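Local coordinates for protein 4-phosphoerythronate dehydrogenase (Lactobacillus jensenii, PDB 4PRK) that probably reduces pyruvate to D-lactate with NADH as a member of the D-2-hydroxyacid dehydrogenases, at residues M115-F124 with S138-K147. Residues are numbered along the deposited sequence; the frame is centred on the assembly and turned at random.
Sequences MYLNRKIGEF and SLISNEIYNK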
loop_
_atom_site.group_PDB
_atom_site.type_symbol
_atom_site.label_atom_id
_atom_site.label_comp_id
_atom_site.label_asym_id
_atom_site.label_seq_id
_atom_site.Cartn_x
_atom_site.Cartn_y
_atom_site.Cartn_z
ATOM N N MET A 115 4.154 -14.292 -9.837
ATOM C CA MET A 115 3.454 -14.897 -8.727
ATOM C C MET A 115 3.041 -16.308 -9.103
ATOM O O MET A 115 3.233 -17.226 -8.331
ATOM C CB MET A 115 2.218 -14.116 -8.292
ATOM C CG MET A 115 2.419 -12.636 -8.333
ATOM S SD MET A 115 1.493 -11.842 -7.061
ATOM C CE MET A 115 2.715 -12.515 -5.860
ATOM N N TYR A 116 2.457 -16.469 -10.273
ATOM C CA TYR A 116 2.131 -17.828 -10.755
ATOM C C TYR A 116 3.325 -18.789 -10.691
ATOM O O TYR A 116 3.235 -19.899 -10.137
ATOM C CB TYR A 116 1.550 -17.777 -12.151
ATOM C CG TYR A 116 1.203 -19.107 -12.759
ATOM C CD1 TYR A 116 2.166 -19.834 -13.359
ATOM C CD2 TYR A 116 -0.111 -19.557 -12.831
ATOM C CE1 TYR A 116 1.906 -21.042 -13.945
ATOM C CE2 TYR A 116 -0.427 -20.758 -13.451
ATOM C CZ TYR A 116 0.617 -21.489 -13.992
ATOM O OH TYR A 116 0.460 -22.634 -14.622
ATOM N N LEU A 117 4.442 -18.369 -11.257
ATOM C CA LEU A 117 5.634 -19.210 -11.224
ATOM C C LEU A 117 6.147 -19.431 -9.843
ATOM O O LEU A 117 6.595 -20.507 -9.571
ATOM C CB LEU A 117 6.737 -18.653 -12.111
ATOM C CG LEU A 117 6.323 -18.591 -13.561
ATOM C CD1 LEU A 117 7.309 -17.835 -14.401
ATOM C CD2 LEU A 117 6.100 -20.024 -14.077
ATOM N N ASN A 118 6.060 -18.415 -8.970
ATOM C CA ASN A 118 6.438 -18.542 -7.545
ATOM C C ASN A 118 5.599 -19.545 -6.848
ATOM O O ASN A 118 6.092 -20.274 -6.031
ATOM C CB ASN A 118 6.341 -17.211 -6.797
ATOM C CG ASN A 118 6.636 -17.333 -5.310
ATOM O OD1 ASN A 118 7.762 -17.632 -4.907
ATOM N ND2 ASN A 118 5.647 -17.005 -4.479
ATOM N N ARG A 119 4.320 -19.594 -7.179
ATOM C CA ARG A 119 3.434 -20.585 -6.596
ATOM C C ARG A 119 3.530 -21.971 -7.303
ATOM O O ARG A 119 2.851 -22.954 -6.874
ATOM C CB ARG A 119 1.980 -20.044 -6.636
ATOM C CG ARG A 119 1.764 -18.764 -5.807
ATOM C CD ARG A 119 2.265 -18.879 -4.351
ATOM N NE ARG A 119 1.623 -20.012 -3.660
ATOM C CZ ARG A 119 0.918 -19.972 -2.509
ATOM N NH1 ARG A 119 0.731 -18.865 -1.807
ATOM N NH2 ARG A 119 0.428 -21.103 -2.011
ATOM N N LYS A 120 4.312 -22.031 -8.392
ATOM C CA LYS A 120 4.574 -23.272 -9.152
ATOM C C LYS A 120 3.319 -23.976 -9.588
ATOM O O LYS A 120 3.257 -25.225 -9.617
ATOM C CB LYS A 120 5.446 -24.233 -8.331
ATOM C CG LYS A 120 6.667 -23.544 -7.733
ATOM C CD LYS A 120 7.413 -24.446 -6.753
ATOM C CE LYS A 120 8.825 -23.940 -6.568
ATOM N NZ LYS A 120 9.510 -24.650 -5.468
ATOM N N ILE A 121 2.326 -23.181 -9.974
ATOM C CA ILE A 121 1.047 -23.712 -10.339
ATOM C C ILE A 121 1.191 -24.660 -11.535
ATOM O O ILE A 121 0.499 -25.674 -11.592
ATOM C CB ILE A 121 0.039 -22.610 -10.614
ATOM C CG1 ILE A 121 -0.279 -21.848 -9.303
ATOM C CG2 ILE A 121 -1.230 -23.162 -11.237
ATOM C CD1 ILE A 121 -0.980 -20.499 -9.486
ATOM N N GLY A 122 2.066 -24.328 -12.476
ATOM C CA GLY A 122 2.236 -25.108 -13.676
ATOM C C GLY A 122 2.966 -26.394 -13.394
ATOM O O GLY A 122 2.715 -27.395 -14.028
ATOM N N GLU A 123 3.880 -26.360 -12.437
ATOM C CA GLU A 123 4.534 -27.574 -11.999
ATOM C C GLU A 123 3.518 -28.496 -11.266
ATOM O O GLU A 123 3.535 -29.710 -11.485
ATOM C CB GLU A 123 5.754 -27.263 -11.145
ATOM C CG GLU A 123 6.835 -26.465 -11.871
ATOM C CD GLU A 123 7.960 -25.989 -10.945
ATOM O OE1 GLU A 123 8.149 -24.788 -10.713
ATOM O OE2 GLU A 123 8.647 -26.826 -10.387
ATOM N N PHE A 124 2.631 -27.938 -10.431
ATOM C CA PHE A 124 1.574 -28.762 -9.848
ATOM C C PHE A 124 0.735 -29.348 -10.975
ATOM O O PHE A 124 0.324 -30.495 -10.886
ATOM C CB PHE A 124 0.618 -27.995 -8.951
ATOM C CG PHE A 124 1.128 -27.727 -7.584
ATOM C CD1 PHE A 124 1.097 -28.728 -6.619
ATOM C CD2 PHE A 124 1.575 -26.446 -7.233
ATOM C CE1 PHE A 124 1.535 -28.473 -5.346
ATOM C CE2 PHE A 124 2.004 -26.185 -5.960
ATOM C CZ PHE A 124 1.970 -27.194 -5.008
ATOM N N SER A 138 9.648 -30.171 -3.195
ATOM C CA SER A 138 10.187 -29.588 -4.361
ATOM C C SER A 138 9.204 -28.539 -4.959
ATOM O O SER A 138 9.624 -27.711 -5.730
ATOM C CB SER A 138 10.402 -30.675 -5.403
ATOM O OG SER A 138 9.142 -31.185 -5.808
ATOM N N LEU A 139 7.920 -28.634 -4.619
ATOM C CA LEU A 139 6.899 -27.676 -4.991
ATOM C C LEU A 139 6.437 -26.737 -3.841
ATOM O O LEU A 139 5.397 -26.092 -3.945
ATOM C CB LEU A 139 5.676 -28.453 -5.480
ATOM C CG LEU A 139 5.948 -29.342 -6.713
ATOM C CD1 LEU A 139 4.655 -29.849 -7.318
ATOM C CD2 LEU A 139 6.761 -28.564 -7.742
ATOM N N ILE A 140 7.174 -26.682 -2.738
ATOM C CA ILE A 140 6.826 -25.718 -1.678
ATOM C C ILE A 140 7.044 -24.303 -2.190
ATOM O O ILE A 140 7.884 -24.050 -3.034
ATOM C CB ILE A 140 7.633 -25.981 -0.408
ATOM C CG1 ILE A 140 6.958 -25.330 0.801
ATOM C CG2 ILE A 140 9.080 -25.542 -0.539
ATOM C CD1 ILE A 140 7.590 -25.778 2.103
ATOM N N SER A 141 6.245 -23.375 -1.706
ATOM C CA SER A 141 6.295 -22.008 -2.180
ATOM C C SER A 141 6.644 -21.074 -1.042
ATOM O O SER A 141 7.121 -21.508 -0.026
ATOM C CB SER A 141 4.988 -21.613 -2.853
ATOM O OG SER A 141 5.134 -20.429 -3.589
ATOM N N ASN A 142 6.452 -19.785 -1.248
ATOM C CA ASN A 142 6.754 -18.809 -0.210
ATOM C C ASN A 142 5.937 -17.500 -0.381
ATOM O O ASN A 142 5.434 -17.213 -1.475
ATOM C CB ASN A 142 8.243 -18.520 -0.123
ATOM C CG ASN A 142 8.664 -18.005 1.279
ATOM O OD1 ASN A 142 7.851 -17.956 2.220
ATOM N ND2 ASN A 142 9.920 -17.628 1.413
ATOM N N GLU A 143 5.768 -16.761 0.717
ATOM C CA GLU A 143 4.945 -15.580 0.671
ATOM C C GLU A 143 5.800 -14.529 0.029
ATOM O O GLU A 143 7.018 -14.504 0.188
ATOM C CB GLU A 143 4.432 -15.122 2.041
ATOM C CG GLU A 143 3.336 -15.989 2.633
ATOM C CD GLU A 143 3.873 -17.207 3.395
ATOM O OE1 GLU A 143 5.113 -17.312 3.537
ATOM O OE2 GLU A 143 3.057 -18.016 3.905
ATOM N N ILE A 144 5.146 -13.632 -0.675
ATOM C CA ILE A 144 5.839 -12.665 -1.454
ATOM C C ILE A 144 6.571 -11.672 -0.555
ATOM O O ILE A 144 7.670 -11.219 -0.922
ATOM C CB ILE A 144 4.864 -12.013 -2.470
ATOM C CG1 ILE A 144 5.620 -11.339 -3.575
ATOM C CG2 ILE A 144 3.937 -11.033 -1.790
ATOM C CD1 ILE A 144 6.093 -12.342 -4.606
ATOM N N TYR A 145 6.049 -11.387 0.650
ATOM C CA TYR A 145 6.799 -10.542 1.607
ATOM C C TYR A 145 8.055 -11.238 2.136
ATOM O O TYR A 145 8.790 -10.658 2.935
ATOM C CB TYR A 145 5.925 -10.047 2.831
ATOM C CG TYR A 145 5.307 -11.143 3.655
ATOM C CD1 TYR A 145 5.999 -11.785 4.665
ATOM C CD2 TYR A 145 4.036 -11.549 3.396
ATOM C CE1 TYR A 145 5.389 -12.795 5.396
ATOM C CE2 TYR A 145 3.450 -12.539 4.080
ATOM C CZ TYR A 145 4.124 -13.174 5.068
ATOM O OH TYR A 145 3.436 -14.153 5.715
ATOM N N ASN A 146 8.354 -12.462 1.736
ATOM C CA ASN A 146 9.676 -13.002 2.133
ATOM C C ASN A 146 10.701 -12.947 1.015
ATOM O O ASN A 146 11.813 -13.372 1.199
ATOM C CB ASN A 146 9.544 -14.417 2.649
ATOM C CG ASN A 146 8.772 -14.473 3.936
ATOM O OD1 ASN A 146 7.848 -15.262 4.111
ATOM N ND2 ASN A 146 9.152 -13.628 4.841
ATOM N N LYS A 147 10.330 -12.400 -0.123
ATOM C CA LYS A 147 11.167 -12.451 -1.309
ATOM C C LYS A 147 11.805 -11.114 -1.540
ATOM O O LYS A 147 11.260 -10.068 -1.115
ATOM C CB LYS A 147 10.276 -12.824 -2.496
ATOM C CG LYS A 147 9.752 -14.248 -2.442
ATOM C CD LYS A 147 10.316 -15.052 -3.588
ATOM C CE LYS A 147 9.940 -16.521 -3.592
ATOM N NZ LYS A 147 11.078 -17.286 -3.042
HETATM O O HOH W 1 2.790 -16.510 -2.332
#
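Ser141 OG donates to the backbone Asn118 O at 2.6 Å, coming in from above the carbonyl plane. The Asn118 side chain holds the next residue of the loop: with CG anti to the backbone N (chi1 176°), its ND2 reaches Asn142 O at 3.0 Å, a nearly straight bond (159° at the hydrogen) lying close to the plane of the amide. A water links the same carbonyl oxygen of Asn142 to Arg119 NH1, so two donors grip it. Lys120, its chain extended beyond CG, runs up to the loop, where Lys120 NZ donates to Ile140 O at 3.0 Å, in the carbonyl plane, and to Ser138 O at 3.1 Å, from above the plane of that second carbonyl. Cutting Lys120 back to an alanine is likely to leave Ser138 O and Ile140 O without this donor and Leu139 CA without the CD methylene that lies against it. Leu139 packs on the next helix: CD1 sits over one face of the Phe124 ring, 4.0 Å from its centroid, a CH-pi contact, while CD2 rests against Glu123 CB at 3.8 Å. At the other end, Met115 CE touches Ile144 CD1 at 3.6 Å, the two side chains crossing at about a right angle, and both also pack on Met168. A second subunit also covers this contact: its Ala105 O and Ala297 O accept hydrogen bonds from Arg119 NH1 and NH2. Lys120, with positive phi, follows helix 103-118 in a Schellman motif and is N-cap of helix 121-129. The contact thus joins the loop leading to strand 148-152, the first strand of the Rossmann-type NAD-binding domain, to the turn between these two helices at the subunit interface.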